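Local structure of predicted phosphatase, HAD family (Clostridium acetobutylicum, 3MC1) at residues A[44-49]-A[56-61]; A[74-77]-A[83-86]; A[90-95]-A[126-131]. The protein is a predicted phosphatase of the haloacid dehalogenase superfamily, probably removing phosphate groups from a substrate that has not been established. All blocks are in the same frame, centred on the assembly; numbering follows the deposited sequence.

Contact 1: residues A[44-49]-A[56-61]; sequences NKFVGP and MEYYNF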
loop_
_atom_site.group_PDB
_atom_site.type_symbol
_atom_site.label_atom_id
_atom_site.label_comp_id
_atom_site.label_asym_id
_atom_site.label_seq_id
_atom_site.Cartn_x
_atom_site.Cartn_y
_atom_site.Cartn_z
ATOM N N ASN A 44 12.083 5.437 5.157
ATOM C CA ASN A 44 11.361 4.886 4.011
ATOM C C ASN A 44 10.715 3.544 4.324
ATOM O O ASN A 44 9.653 3.231 3.790
ATOM C CB ASN A 44 12.296 4.723 2.805
ATOM C CG ASN A 44 12.572 6.037 2.098
ATOM O OD1 ASN A 44 12.131 7.096 2.543
ATOM N ND2 ASN A 44 13.309 5.976 0.994
ATOM N N LYS A 45 11.357 2.762 5.189
ATOM C CA LYS A 45 10.848 1.442 5.552
ATOM C C LYS A 45 9.473 1.505 6.211
ATOM O O LYS A 45 8.795 0.482 6.338
ATOM C CB LYS A 45 11.823 0.721 6.495
ATOM C CG LYS A 45 11.877 1.306 7.893
ATOM C CD LYS A 45 12.904 2.415 8.005
ATOM C CE LYS A 45 14.277 1.844 8.325
ATOM N NZ LYS A 45 14.297 1.196 9.672
ATOM N N PHE A 46 9.077 2.701 6.644
ATOM C CA PHE A 46 7.771 2.911 7.272
ATOM C C PHE A 46 6.686 3.003 6.197
ATOM O O PHE A 46 5.489 3.018 6.503
ATOM C CB PHE A 46 7.777 4.215 8.082
ATOM C CG PHE A 46 8.123 4.044 9.543
ATOM C CD1 PHE A 46 7.119 3.904 10.498
ATOM C CD2 PHE A 46 9.450 4.057 9.967
ATOM C CE1 PHE A 46 7.432 3.783 11.861
ATOM C CE2 PHE A 46 9.772 3.936 11.324
ATOM C CZ PHE A 46 8.763 3.800 12.269
ATOM N N VAL A 47 7.098 3.069 4.936
ATOM C CA VAL A 47 6.128 3.190 3.847
ATOM C C VAL A 47 5.653 1.832 3.363
ATOM O O VAL A 47 6.407 1.092 2.726
ATOM C CB VAL A 47 6.709 3.976 2.651
ATOM C CG1 VAL A 47 5.675 4.050 1.520
ATOM C CG2 VAL A 47 7.111 5.377 3.097
ATOM N N GLY A 48 4.396 1.516 3.671
ATOM C CA GLY A 48 3.823 0.244 3.263
ATOM C C GLY A 48 3.181 -0.551 4.392
ATOM O O GLY A 48 1.969 -0.754 4.390
ATOM N N PRO A 49 3.965 -1.015 5.379
ATOM C CA PRO A 49 3.423 -1.794 6.499
ATOM C C PRO A 49 2.600 -0.987 7.501
ATOM O O PRO A 49 2.641 0.243 7.505
ATOM C CB PRO A 49 4.675 -2.385 7.135
ATOM C CG PRO A 49 5.677 -1.315 6.928
ATOM C CD PRO A 49 5.431 -0.894 5.488
HETATM N N MSE A 56 6.803 -0.385 16.652
HETATM C CA MSE A 56 7.182 -1.417 17.609
HETATM C C MSE A 56 8.491 -2.097 17.220
HETATM O O MSE A 56 9.359 -2.316 18.063
HETATM C CB MSE A 56 6.072 -2.463 17.726
HETATM C CG MSE A 56 4.809 -1.939 18.373
HETATM SE SE MSE A 56 3.465 -3.303 18.550
HETATM C CE MSE A 56 4.186 -4.225 20.098
ATOM N N GLU A 57 8.636 -2.411 15.937
ATOM C CA GLU A 57 9.832 -3.082 15.437
ATOM C C GLU A 57 11.079 -2.206 15.392
ATOM O O GLU A 57 12.149 -2.625 15.823
ATOM C CB GLU A 57 9.574 -3.636 14.034
ATOM C CG GLU A 57 10.658 -4.578 13.529
ATOM C CD GLU A 57 10.511 -4.906 12.050
ATOM O OE1 GLU A 57 9.360 -5.090 11.586
ATOM O OE2 GLU A 57 11.550 -4.993 11.352
ATOM N N TYR A 58 10.943 -0.993 14.868
ATOM C CA TYR A 58 12.077 -0.079 14.734
ATOM C C TYR A 58 12.394 0.785 15.953
ATOM O O TYR A 58 13.477 1.376 16.035
ATOM C CB TYR A 58 11.864 0.825 13.517
ATOM C CG TYR A 58 11.662 0.060 12.229
ATOM C CD1 TYR A 58 12.684 -0.722 11.699
ATOM C CD2 TYR A 58 10.437 0.082 11.566
ATOM C CE1 TYR A 58 12.493 -1.470 10.542
ATOM C CE2 TYR A 58 10.233 -0.663 10.406
ATOM C CZ TYR A 58 11.267 -1.439 9.902
ATOM O OH TYR A 58 11.077 -2.199 8.773
ATOM N N TYR A 59 11.463 0.863 16.897
ATOM C CA TYR A 59 11.680 1.677 18.086
ATOM C C TYR A 59 11.281 0.965 19.367
ATOM O O TYR A 59 11.170 1.579 20.425
ATOM C CB TYR A 59 10.939 3.012 17.935
ATOM C CG TYR A 59 11.567 3.862 16.859
ATOM C CD1 TYR A 59 12.715 4.605 17.122
ATOM C CD2 TYR A 59 11.095 3.825 15.543
ATOM C CE1 TYR A 59 13.388 5.281 16.107
ATOM C CE2 TYR A 59 11.767 4.499 14.515
ATOM C CZ TYR A 59 12.914 5.222 14.810
ATOM O OH TYR A 59 13.615 5.858 13.808
ATOM N N ASN A 60 11.083 -0.342 19.251
ATOM C CA ASN A 60 10.723 -1.195 20.376
ATOM C C ASN A 60 9.586 -0.691 21.252
ATOM O O ASN A 60 9.518 -1.040 22.427
ATOM C CB ASN A 60 11.952 -1.453 21.252
ATOM C CG ASN A 60 13.080 -2.127 20.489
ATOM O OD1 ASN A 60 12.875 -3.145 19.821
ATOM N ND2 ASN A 60 14.283 -1.565 20.591
ATOM N N PHE A 61 8.697 0.127 20.695
ATOM C CA PHE A 61 7.564 0.629 21.471
ATOM C C PHE A 61 6.629 -0.527 21.775
ATOM O O PHE A 61 6.602 -1.522 21.046
ATOM C CB PHE A 61 6.763 1.676 20.687
ATOM C CG PHE A 61 7.450 3.004 20.539
ATOM C CD1 PHE A 61 8.365 3.452 21.493
ATOM C CD2 PHE A 61 7.124 3.841 19.475
ATOM C CE1 PHE A 61 8.943 4.720 21.387
ATOM C CE2 PHE A 61 7.694 5.110 19.358
ATOM C CZ PHE A 61 8.603 5.551 20.315
HETATM O O HOH W 1 9.749 -2.382 6.625
#
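The ring of Y58 is sandwiched: K45 lies over one face, the carboxylate carbon CD of E57 lies over the rim of the opposite face, and a water sits in plane at the hydroxyl edge. K45 meets its face twice. Its CG makes a CH-pi contact near the hydroxyl end, 3.5 Å from CZ of Y58. NZ of K45 folds back over the CD1-CE1 side of the same face as a cation-pi pair, 3.7 Å from the ring centroid. That double touch depends on a folded chain, with CG set between the backbone N and the carbonyl carbon (chi1 71°) and further bends at chi2, chi3 and chi4. The bound water ties the same residues together, donating to O of K45 and hydrogen-bonding to OH of Y58.

In the fold, this joins the loop entering helix 51-59 to the C-terminal part of that helix, within what is probably the helical cap that many HAD phosphatases carry beside their Rossmann-like core. F46 forms the buried side of the contact. Its ring lies obliquely to that of Y58, the planes at 45°, and its rim meets the rim of Y59, with CE2 of F46 3.8 Å from CE2 of Y59. F46 also touches V26 of helix 19-31 and packs edge-to-face with F55, while Y59 touches L30 and I35.

Contact 2: residues A[74-77]-A[83-86]; sequences RDYF and FENK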
loop_
_atom_site.group_PDB
_atom_site.type_symbol
_atom_site.label_atom_id
_atom_site.label_comp_id
_atom_site.label_asym_id
_atom_site.label_seq_id
_atom_site.Cartn_x
_atom_site.Cartn_y
_atom_site.Cartn_z
ATOM N N ARG A 74 -0.571 11.011 12.816
ATOM C CA ARG A 74 -1.800 11.474 12.178
ATOM C C ARG A 74 -2.102 12.958 12.325
ATOM O O ARG A 74 -2.717 13.541 11.437
ATOM C CB ARG A 74 -2.980 10.634 12.651
ATOM C CG ARG A 74 -2.921 9.219 12.079
ATOM C CD ARG A 74 -3.960 8.311 12.692
ATOM N NE ARG A 74 -3.878 6.957 12.151
ATOM C CZ ARG A 74 -4.574 5.928 12.621
ATOM N NH1 ARG A 74 -5.398 6.102 13.645
ATOM N NH2 ARG A 74 -4.451 4.728 12.071
ATOM N N ASP A 75 -1.678 13.568 13.434
ATOM C CA ASP A 75 -1.897 14.998 13.631
ATOM C C ASP A 75 -1.315 15.744 12.445
ATOM O O ASP A 75 -1.887 16.733 11.979
ATOM C CB ASP A 75 -1.201 15.514 14.899
ATOM C CG ASP A 75 -1.682 14.830 16.156
ATOM O OD1 ASP A 75 -2.887 14.519 16.249
ATOM O OD2 ASP A 75 -0.850 14.625 17.064
ATOM N N TYR A 76 -0.165 15.273 11.972
ATOM C CA TYR A 76 0.510 15.889 10.843
ATOM C C TYR A 76 0.064 15.318 9.489
ATOM O O TYR A 76 -0.099 16.056 8.517
ATOM C CB TYR A 76 2.019 15.709 10.973
ATOM C CG TYR A 76 2.792 16.323 9.830
ATOM C CD1 TYR A 76 3.153 17.675 9.844
ATOM C CD2 TYR A 76 3.126 15.565 8.706
ATOM C CE1 TYR A 76 3.826 18.252 8.762
ATOM C CE2 TYR A 76 3.792 16.127 7.627
ATOM C CZ TYR A 76 4.141 17.469 7.657
ATOM O OH TYR A 76 4.813 18.014 6.587
ATOM N N PHE A 77 -0.109 14.000 9.427
ATOM C CA PHE A 77 -0.503 13.356 8.173
ATOM C C PHE A 77 -1.878 13.749 7.659
ATOM O O PHE A 77 -2.046 14.042 6.478
ATOM C CB PHE A 77 -0.460 11.837 8.315
ATOM C CG PHE A 77 -0.700 11.114 7.023
ATOM C CD1 PHE A 77 0.332 10.962 6.109
ATOM C CD2 PHE A 77 -1.966 10.627 6.700
ATOM C CE1 PHE A 77 0.113 10.334 4.883
ATOM C CE2 PHE A 77 -2.195 9.995 5.471
ATOM C CZ PHE A 77 -1.152 9.852 4.567
ATOM N N PHE A 83 -0.935 15.105 1.573
ATOM C CA PHE A 83 -0.815 15.937 0.378
ATOM C C PHE A 83 0.612 16.015 -0.165
ATOM O O PHE A 83 0.809 16.343 -1.329
ATOM C CB PHE A 83 -1.350 17.349 0.670
ATOM C CG PHE A 83 -2.784 17.367 1.138
ATOM C CD1 PHE A 83 -3.805 16.892 0.319
ATOM C CD2 PHE A 83 -3.113 17.837 2.409
ATOM C CE1 PHE A 83 -5.133 16.884 0.756
ATOM C CE2 PHE A 83 -4.436 17.833 2.854
ATOM C CZ PHE A 83 -5.449 17.354 2.025
ATOM N N GLU A 84 1.598 15.733 0.680
ATOM C CA GLU A 84 3.004 15.731 0.267
ATOM C C GLU A 84 3.121 14.337 -0.329
ATOM O O GLU A 84 3.747 13.426 0.218
ATOM C CB GLU A 84 3.892 15.928 1.498
ATOM C CG GLU A 84 3.526 17.215 2.246
ATOM C CD GLU A 84 4.445 17.531 3.412
ATOM O OE1 GLU A 84 4.565 16.692 4.328
ATOM O OE2 GLU A 84 5.044 18.628 3.415
ATOM N N ASN A 85 2.491 14.221 -1.489
ATOM C CA ASN A 85 2.322 12.971 -2.202
ATOM C C ASN A 85 2.370 13.239 -3.710
ATOM O O ASN A 85 2.267 14.386 -4.149
ATOM C CB ASN A 85 0.932 12.471 -1.835
ATOM C CG ASN A 85 0.820 10.984 -1.798
ATOM O OD1 ASN A 85 1.537 10.270 -2.487
ATOM N ND2 ASN A 85 -0.123 10.499 -0.993
ATOM N N LYS A 86 2.504 12.170 -4.490
ATOM C CA LYS A 86 2.543 12.261 -5.951
ATOM C C LYS A 86 2.105 10.920 -6.511
ATOM O O LYS A 86 2.324 9.888 -5.889
ATOM C CB LYS A 86 3.968 12.542 -6.453
ATOM C CG LYS A 86 4.545 13.892 -6.068
ATOM C CD LYS A 86 6.021 14.019 -6.476
ATOM C CE LYS A 86 6.896 12.987 -5.768
ATOM N NZ LYS A 86 8.354 13.216 -6.001
#
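Y76 sits on a regular helical turn, whereas its partner E84 is the centre of an inverse gamma turn, closed by a weak backbone bond from N of N85 to O of F83. The side chains meet through one bond: OH of Y76 donates to OE1 of E84, 2.6 Å away. The phenol comes to the syn side of the carboxylate but 34° out of its plane, and the chains cross at about a right angle. OE1 lies at the edge of the tyrosine ring, close to its plane and 3.4 Å from CE2 of Y76. A chi1 of 180° sets the Y76 ring beside the carbonyl carbon, from where its hydroxyl reaches E84; E84 answers with a chain extended beyond CG.

The bond links helix 63-81 of the probable cap to the connection returning from that helix to the Rossmann-like core, one of the two passages between cap and core in this kind of HAD protein. Helix 19-31 flanks it: Y76 rests on K24 and S25, and a long, weak ion pair joins OE2 of E84 to NZ of K24. Such a nearby positive charge would tend to keep the carboxylate ionised. Next in the chain, OD1 of N85 accepts a bond from N of K86, 2.9 Å long and well bent at 134°, while ND2 of N85 bonds to O of M82.

Contact 3: residues A[90-95]-A[126-131]; sequences GIEALL and AFYFDA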
loop_
_atom_site.group_PDB
_atom_site.type_symbol
_atom_site.label_atom_id
_atom_site.label_comp_id
_atom_site.label_asym_id
_atom_site.label_seq_id
_atom_site.Cartn_x
_atom_site.Cartn_y
_atom_site.Cartn_z
ATOM N N GLY A 90 2.624 7.270 -15.292
ATOM C CA GLY A 90 2.071 6.126 -15.987
ATOM C C GLY A 90 0.933 5.419 -15.282
ATOM O O GLY A 90 0.179 4.692 -15.920
ATOM N N ILE A 91 0.781 5.643 -13.977
ATOM C CA ILE A 91 -0.278 4.970 -13.231
ATOM C C ILE A 91 -1.699 5.237 -13.715
ATOM O O ILE A 91 -2.459 4.299 -13.921
ATOM C CB ILE A 91 -0.202 5.277 -11.709
ATOM C CG1 ILE A 91 0.932 4.468 -11.067
ATOM C CG2 ILE A 91 -1.540 4.940 -11.043
ATOM C CD1 ILE A 91 0.764 2.959 -11.174
ATOM N N GLU A 92 -2.085 6.493 -13.884
ATOM C CA GLU A 92 -3.440 6.739 -14.356
ATOM C C GLU A 92 -3.659 6.105 -15.734
ATOM O O GLU A 92 -4.722 5.547 -16.000
ATOM C CB GLU A 92 -3.751 8.237 -14.406
ATOM C CG GLU A 92 -5.104 8.535 -15.018
ATOM C CD GLU A 92 -5.609 9.926 -14.678
ATOM O OE1 GLU A 92 -4.783 10.805 -14.351
ATOM O OE2 GLU A 92 -6.833 10.142 -14.758
ATOM N N ALA A 93 -2.653 6.193 -16.601
ATOM C CA ALA A 93 -2.743 5.592 -17.934
ATOM C C ALA A 93 -3.004 4.084 -17.764
ATOM O O ALA A 93 -3.850 3.499 -18.445
ATOM C CB ALA A 93 -1.454 5.819 -18.684
ATOM N N LEU A 94 -2.280 3.470 -16.834
ATOM C CA LEU A 94 -2.432 2.045 -16.540
ATOM C C LEU A 94 -3.863 1.717 -16.115
ATOM O O LEU A 94 -4.499 0.824 -16.687
ATOM C CB LEU A 94 -1.457 1.622 -15.424
ATOM C CG LEU A 94 -1.638 0.186 -14.893
ATOM C CD1 LEU A 94 -1.352 -0.821 -16.011
ATOM C CD2 LEU A 94 -0.717 -0.059 -13.717
ATOM N N LEU A 95 -4.363 2.444 -15.114
ATOM C CA LEU A 95 -5.715 2.239 -14.599
ATOM C C LEU A 95 -6.768 2.377 -15.686
ATOM O O LEU A 95 -7.704 1.577 -15.755
ATOM C CB LEU A 95 -6.015 3.243 -13.489
ATOM C CG LEU A 95 -5.089 3.187 -12.272
ATOM C CD1 LEU A 95 -5.460 4.298 -11.280
ATOM C CD2 LEU A 95 -5.219 1.826 -11.617
ATOM N N ALA A 126 -9.964 8.068 -7.901
ATOM C CA ALA A 126 -10.947 7.277 -7.162
ATOM C C ALA A 126 -11.966 6.466 -7.964
ATOM O O ALA A 126 -12.269 5.328 -7.616
ATOM C CB ALA A 126 -11.679 8.170 -6.161
ATOM N N PHE A 127 -12.495 7.037 -9.036
ATOM C CA PHE A 127 -13.506 6.342 -9.818
ATOM C C PHE A 127 -13.030 5.179 -10.679
ATOM O O PHE A 127 -13.846 4.444 -11.251
ATOM C CB PHE A 127 -14.276 7.368 -10.641
ATOM C CG PHE A 127 -15.210 8.199 -9.810
ATOM C CD1 PHE A 127 -16.312 7.613 -9.199
ATOM C CD2 PHE A 127 -14.969 9.554 -9.610
ATOM C CE1 PHE A 127 -17.165 8.367 -8.397
ATOM C CE2 PHE A 127 -15.815 10.320 -8.810
ATOM C CZ PHE A 127 -16.916 9.729 -8.203
ATOM N N TYR A 128 -11.717 5.003 -10.772
ATOM C CA TYR A 128 -11.167 3.888 -11.542
ATOM C C TYR A 128 -11.356 2.613 -10.729
ATOM O O TYR A 128 -11.272 1.500 -11.257
ATOM C CB TYR A 128 -9.675 4.080 -11.787
ATOM C CG TYR A 128 -9.315 5.122 -12.820
ATOM C CD1 TYR A 128 -9.702 4.974 -14.155
ATOM C CD2 TYR A 128 -8.566 6.245 -12.474
ATOM C CE1 TYR A 128 -9.351 5.917 -15.120
ATOM C CE2 TYR A 128 -8.204 7.199 -13.431
ATOM C CZ TYR A 128 -8.601 7.026 -14.752
ATOM O OH TYR A 128 -8.239 7.954 -15.693
ATOM N N PHE A 129 -11.639 2.781 -9.440
ATOM C CA PHE A 129 -11.770 1.639 -8.539
ATOM C C PHE A 129 -13.176 1.243 -8.154
ATOM O O PHE A 129 -14.037 2.094 -7.945
ATOM C CB PHE A 129 -10.955 1.916 -7.265
ATOM C CG PHE A 129 -9.491 2.131 -7.534
ATOM C CD1 PHE A 129 -8.647 1.040 -7.765
ATOM C CD2 PHE A 129 -8.977 3.423 -7.665
ATOM C CE1 PHE A 129 -7.313 1.233 -8.128
ATOM C CE2 PHE A 129 -7.648 3.624 -8.031
ATOM C CZ PHE A 129 -6.815 2.526 -8.264
ATOM N N ASP A 130 -13.388 -0.067 -8.060
ATOM C CA ASP A 130 -14.659 -0.648 -7.653
ATOM C C ASP A 130 -14.794 -0.497 -6.139
ATOM O O ASP A 130 -15.898 -0.422 -5.606
ATOM C CB ASP A 130 -14.692 -2.133 -8.005
ATOM C CG ASP A 130 -15.141 -2.386 -9.428
ATOM O OD1 ASP A 130 -14.929 -1.510 -10.293
ATOM O OD2 ASP A 130 -15.689 -3.472 -9.679
ATOM N N ALA A 131 -13.661 -0.479 -5.447
ATOM C CA ALA A 131 -13.672 -0.318 -3.999
ATOM C C ALA A 131 -12.282 0.076 -3.524
ATOM O O ALA A 131 -11.285 -0.223 -4.176
ATOM C CB ALA A 131 -14.112 -1.619 -3.323
#
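CG of E92 stands anti to the backbone N (chi1 174°) and the chain runs on extended, carrying its carboxylate away from the helix to the phenol of Y128; the Y128 ring, its CG anti to the carbonyl carbon (chi1 -74°), reaches back across L95. The hydroxyl of Y128 donates to OE2 of E92 over 2.8 Å, and OE2 receives it on its anti lone pair, the one pointing away from the other oxygen. OE2 lies in the plane of the ring at its edge, yet the carboxylate itself is turned nearly perpendicular to that ring, at 82°. Part of the glutamate's chain also packs here, with CG of E92 3.7 Å from CE2 of Y128.

The contact lies at one side of the Rossmann-like HAD core, where the start of helix 91-101 meets the short 3-10 turn leading into strand 131-135, an outermost strand of the parallel sheet. L95 sits about one turn on from E92. One face of Y128 rests on L95: CB makes a CH-pi contact with the ring, 4.1 Å from its centroid. The methyls of L95 continue inward to F129, and its CD1 divides its contacts between CD2 of Y128, at 3.9 Å, and CZ of F129, at 3.8 Å. CD2 of L95 also reaches CZ of F129, so both branches close on the same ring corner. L105 of the neighbouring strand 104-109 touches both L95 and F129, and V107 touches F129 as well.

Contacts 1 and 2 belong to the cap side of the molecule, both flanked by helix 19-31, and contact 3 to the Rossmann-like core, on the opposite side of the chain's centre from contact 1. Contact 2 is a surface contact carried by one polar bond; the other two are partly buried, with one buried residue in contact 1 and two in contact 3, alongside polar groups nearer the surface. A tyrosine hydroxyl donates to a glutamate in both contacts 2 and 3, on the syn side in one and the anti side in the other, whereas contact 1 uses a cation-pi pair and a water. Helices 51-59, 63-81 and 91-101, one in each, follow in sequence.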